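Local coordinates for serine-pyruvate aminotransferase (AgxT) (Sulfolobus solfataricus, PDB 3ZRP), which probably transfers the amino group of L-serine to pyruvate, using pyridoxal 5'-phosphate as cofactor, as a class-V aminotransferase, at residues G111-P116 with R293-S298; L287-R292 with T300-I305. All blocks are in the same frame, centred on the assembly; numbering follows the deposited sequence. Where two conformers were deposited one is given.

Contact 1 of 2, residues G111-P116 with R293-S298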
# COMPACT_ATOMS: atom_id res chain seq x y z
N GLY A 111 -7.92 23.22 19.41
CA GLY A 111 -7.00 24.06 18.64
C GLY A 111 -5.76 24.47 19.39
O GLY A 111 -4.92 25.20 18.86
N ASP A 112 -5.66 24.02 20.64
CA ASP A 112 -4.48 24.26 21.48
C ASP A 112 -3.58 23.03 21.41
O ASP A 112 -3.77 22.15 20.56
CB ASP A 112 -4.93 24.51 22.93
CG ASP A 112 -3.99 25.45 23.69
OD1 ASP A 112 -2.76 25.22 23.76
OD2 ASP A 112 -4.50 26.44 24.23
N TYR A 113 -2.59 22.96 22.29
CA TYR A 113 -1.64 21.86 22.33
C TYR A 113 -1.26 21.50 23.77
O TYR A 113 -1.32 22.35 24.65
CB TYR A 113 -0.39 22.16 21.50
CG TYR A 113 0.55 23.22 22.07
CD1 TYR A 113 0.32 24.59 21.84
CD2 TYR A 113 1.67 22.85 22.79
CE1 TYR A 113 1.19 25.56 22.37
CE2 TYR A 113 2.55 23.80 23.31
CZ TYR A 113 2.30 25.15 23.10
OH TYR A 113 3.19 26.07 23.62
N VAL A 114 -0.90 20.24 23.99
CA VAL A 114 -0.55 19.74 25.33
C VAL A 114 0.86 20.20 25.65
O VAL A 114 1.79 19.91 24.92
CB VAL A 114 -0.62 18.19 25.40
CG1 VAL A 114 -0.30 17.71 26.82
CG2 VAL A 114 -2.01 17.74 24.98
N LYS A 115 1.02 20.93 26.77
CA LYS A 115 2.30 21.51 27.14
C LYS A 115 3.29 20.44 27.60
O LYS A 115 2.87 19.44 28.16
CB LYS A 115 2.10 22.57 28.23
CG LYS A 115 1.04 23.62 27.88
CD LYS A 115 1.48 24.42 26.62
CE LYS A 115 0.42 25.44 26.20
NZ LYS A 115 -0.92 24.85 25.98
N PRO A 116 4.60 20.66 27.36
CA PRO A 116 5.59 19.70 27.82
C PRO A 116 5.44 19.37 29.32
O PRO A 116 5.60 18.20 29.70
CB PRO A 116 6.92 20.41 27.56
CG PRO A 116 6.64 21.27 26.36
CD PRO A 116 5.23 21.73 26.55
N ARG A 293 -2.43 29.04 19.81
CA ARG A 293 -1.17 29.54 20.32
C ARG A 293 -0.14 29.74 19.19
O ARG A 293 0.28 28.77 18.55
CB ARG A 293 -0.63 28.55 21.35
CG ARG A 293 -1.49 28.35 22.57
CD ARG A 293 -1.10 29.30 23.67
NE ARG A 293 -1.88 29.05 24.88
CZ ARG A 293 -1.37 28.91 26.10
NH1 ARG A 293 -0.07 29.02 26.31
NH2 ARG A 293 -2.18 28.67 27.12
N PRO A 294 0.28 31.01 18.96
CA PRO A 294 1.14 31.37 17.82
C PRO A 294 2.46 30.62 17.71
O PRO A 294 2.94 30.38 16.60
CB PRO A 294 1.41 32.88 18.04
CG PRO A 294 0.23 33.34 18.80
CD PRO A 294 -0.09 32.20 19.75
N GLU A 295 3.04 30.26 18.84
CA GLU A 295 4.28 29.47 18.86
C GLU A 295 4.08 28.08 18.24
O GLU A 295 5.04 27.41 17.88
CB GLU A 295 4.81 29.34 20.30
CG GLU A 295 3.98 28.46 21.24
CD GLU A 295 2.90 29.20 22.01
OE1 GLU A 295 2.53 30.34 21.63
OE2 GLU A 295 2.39 28.61 23.01
N SER A 296 2.82 27.65 18.09
CA SER A 296 2.53 26.34 17.51
C SER A 296 1.96 26.40 16.07
O SER A 296 1.52 25.37 15.56
CB SER A 296 1.55 25.58 18.39
OG SER A 296 0.24 26.10 18.24
N TYR A 297 1.95 27.59 15.46
CA TYR A 297 1.54 27.74 14.05
C TYR A 297 2.43 26.86 13.15
O TYR A 297 3.63 27.12 12.99
CB TYR A 297 1.65 29.21 13.61
CG TYR A 297 0.62 30.19 14.18
CD1 TYR A 297 -0.59 29.74 14.70
CD2 TYR A 297 0.86 31.58 14.15
CE1 TYR A 297 -1.54 30.65 15.21
CE2 TYR A 297 -0.07 32.49 14.66
CZ TYR A 297 -1.27 32.03 15.17
OH TYR A 297 -2.20 32.92 15.66
N SER A 298 1.87 25.78 12.62
CA SER A 298 2.65 24.88 11.77
C SER A 298 2.98 25.55 10.46
O SER A 298 2.24 26.40 9.97
CB SER A 298 1.95 23.53 11.49
OG SER A 298 0.96 23.67 10.46
O HOH W 1 -2.03 26.09 19.65
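Arg293 CB and Glu295 OE2 meet the Tyr113 ring at its edge, and the closer packing of the contact is gathered round this ring. Its CE1 abuts CB of Arg293 at 3.6 Å, while Ser296 CB lies 3.8 Å from Tyr113 CD1. With CG set between the backbone N and the carbonyl carbon (chi1 70°), the ring leaves the backbone toward 293-298, and Val142 of strand 142-143 packs against both Tyr113 and Ser296. In one of the two conformers of Glu295, itself exposed, the phenol donates to it, OH to OE2 2.7 Å, on the anti lone pair of a carboxylate turned 82° from the ring. At the edge of the ring, in its plane, a water accepts from the backbone N of Arg293 and donates to Gly111 O and Ser296 OG. Ser296 fastens its own 3-10 turn: its N and OG both reach Arg293 O.

Toward solvent, among Asp112, Lys115 and Arg293, the fit is looser. The salt bridge from Asp112 OD2 to Arg293 NE is long, 3.8 Å, with the two planes 68° apart. Asp112 OD1 accepts Tyr113 N on its anti lone pair and, in one of two Lys115 conformers, NZ at 2.9 Å from above the carboxylate plane. In that conformer NZ also donates to Tyr113 O, and CE touches a face of each of two flat groups set nearly at right angles, the Tyr113 ring and the Arg293 guanidinium, 3.6 Å above each plane and offset toward the rim.

Lys115 NZ then comes within 4.2 Å of Arg293 NH2, and the carboxylate of Asp112 probably offsets their repulsion. The two loops are joined by a salt-bridge network at the surface and, separately, by a phenol-carboxylate bond that one Glu295 conformer makes.

Contact 2 of 2, residues L287-R292 with T300-I305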
# COMPACT_ATOMS: atom_id res chain seq x y z
N LEU A 287 -8.58 37.91 9.23
CA LEU A 287 -9.03 36.54 9.46
C LEU A 287 -8.30 35.90 10.65
O LEU A 287 -7.11 36.15 10.88
CB LEU A 287 -8.85 35.68 8.20
CG LEU A 287 -9.70 36.05 6.97
CD1 LEU A 287 -9.15 35.40 5.69
CD2 LEU A 287 -11.17 35.68 7.19
N GLU A 288 -9.04 35.08 11.40
CA GLU A 288 -8.54 34.39 12.59
C GLU A 288 -8.04 32.99 12.24
O GLU A 288 -8.69 32.25 11.52
CB GLU A 288 -9.66 34.29 13.63
CG GLU A 288 -9.21 33.86 15.03
CD GLU A 288 -10.37 33.74 16.02
OE1 GLU A 288 -11.46 34.29 15.74
OE2 GLU A 288 -10.18 33.11 17.08
N ILE A 289 -6.87 32.64 12.79
CA ILE A 289 -6.27 31.31 12.60
C ILE A 289 -6.84 30.31 13.64
O ILE A 289 -7.11 30.68 14.79
CB ILE A 289 -4.74 31.42 12.64
CG1 ILE A 289 -4.25 32.26 11.43
CG2 ILE A 289 -4.07 30.05 12.63
CD1 ILE A 289 -2.76 32.64 11.48
N VAL A 290 -7.03 29.05 13.23
CA VAL A 290 -7.57 28.03 14.14
C VAL A 290 -6.62 27.75 15.32
O VAL A 290 -7.06 27.75 16.48
CB VAL A 290 -7.90 26.71 13.40
CG1 VAL A 290 -8.14 25.56 14.39
CG2 VAL A 290 -9.13 26.91 12.54
N ALA A 291 -5.34 27.52 15.04
CA ALA A 291 -4.35 27.31 16.07
C ALA A 291 -4.42 28.42 17.12
O ALA A 291 -4.29 29.60 16.78
CB ALA A 291 -2.95 27.24 15.49
N ARG A 292 -4.62 28.04 18.38
CA ARG A 292 -4.81 29.00 19.47
C ARG A 292 -3.55 29.73 19.87
O ARG A 292 -3.60 30.89 20.25
CB ARG A 292 -5.44 28.32 20.70
CG ARG A 292 -6.73 27.56 20.44
CD ARG A 292 -7.95 28.46 20.18
NE ARG A 292 -7.94 29.05 18.84
CZ ARG A 292 -8.66 30.09 18.46
NH1 ARG A 292 -9.49 30.70 19.31
NH2 ARG A 292 -8.56 30.54 17.21
N THR A 300 3.14 23.85 7.68
CA THR A 300 2.57 23.02 6.61
C THR A 300 1.09 23.19 6.43
O THR A 300 0.58 22.98 5.33
CB THR A 300 2.87 21.49 6.81
OG1 THR A 300 2.32 21.06 8.07
CG2 THR A 300 4.37 21.27 6.80
N VAL A 301 0.37 23.53 7.51
CA VAL A 301 -1.10 23.64 7.49
C VAL A 301 -1.55 24.84 8.35
O VAL A 301 -1.08 25.01 9.47
CB VAL A 301 -1.79 22.38 8.09
CG1 VAL A 301 -3.32 22.54 8.08
CG2 VAL A 301 -1.38 21.11 7.35
N THR A 302 -2.48 25.62 7.83
CA THR A 302 -3.07 26.73 8.57
C THR A 302 -4.58 26.63 8.44
O THR A 302 -5.09 26.52 7.33
CB THR A 302 -2.60 28.11 8.00
OG1 THR A 302 -1.16 28.16 8.03
CG2 THR A 302 -3.15 29.26 8.85
N GLY A 303 -5.28 26.65 9.57
CA GLY A 303 -6.75 26.61 9.57
C GLY A 303 -7.27 28.04 9.58
O GLY A 303 -6.72 28.91 10.32
N VAL A 304 -8.31 28.31 8.79
CA VAL A 304 -8.78 29.68 8.56
C VAL A 304 -10.23 29.73 8.99
O VAL A 304 -11.09 29.15 8.35
CB VAL A 304 -8.61 30.13 7.06
CG1 VAL A 304 -9.00 31.58 6.87
CG2 VAL A 304 -7.14 29.93 6.57
N ILE A 305 -10.49 30.40 10.11
CA ILE A 305 -11.84 30.52 10.64
C ILE A 305 -12.68 31.48 9.77
O ILE A 305 -12.22 32.57 9.41
CB ILE A 305 -11.85 30.98 12.13
CG1 ILE A 305 -11.22 29.88 13.02
CG2 ILE A 305 -13.28 31.26 12.61
CD1 ILE A 305 -10.62 30.40 14.32
O HOH W 2 -11.66 34.74 11.11
O HOH W 3 -4.29 26.76 12.19
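Ile305 N donates to Glu288 O and Val290 N to Gly303 O, two backbone bonds of 2.9 Å each. They flank a single beta bridge of Ile289 with Val304, the one point where the loop 287-292 pairs with strand 301-305. The CA of Ile289 adds a CA-H...O contact to Gly303 O. Waters extend the pairing, one linking Glu288 N with Ile305 O, the other accepting from Ala291 N and Gly303 N.

Apolar contacts centre on Ile305. Its CG1 meets Val290 CG2 at 3.7 Å, the side chains crossing at about a right angle, and its CD1 is 3.8 Å from both CG and CD of Glu288. A beta carbon on Gly303 would clash with Val290 CG2.

The polar group is the Arg292 guanidinium. Bends at chi2 (-73°) and chi3 (76°) turn CD and NE back toward the 288-290 backbone. NH2 reaches Glu288 OE2 at 3.0 Å and Ile289 O at 2.8 Å, while NE donates to Val290 O; NH2 also touches Ile305 CD1, 3.6 Å away. An alanine at Arg292 would probably leave the carbonyls of Ile289 and Val290 without these donors and one carboxylate oxygen of Glu288 without its mate. Glu288, a calcium ligand in a structure of this protein, also pairs through OE1 with Lys307.

The strand's other neighbour is strand 335-339, bonded through Thr302 and Val304; Leu287 packs on helices 264-284 and 346-363, and Ile289 on the former.

Contact 2 is the buried one, whereas contact 1 is partly buried, with Arg293 and Glu295 exposed. Both draw on the chain between helix 264-284 and strand 301-305: residues 287-292 pair with the strand that follows, and residues 293-298 lean on the sequence-distant loop 111-116. The two meet where Gly111 O probably accepts a hydrogen bond from Arg292 N, and where Tyr297 packs on Ile289 and Ala291. Place sets the chemistry. Beside the small sheet, backbone bonding and aliphatic packing dominate, and the arginine serves its own loop; nearer the surface, a tyrosine edge, a shared water and mixed charges join elements far apart in sequence.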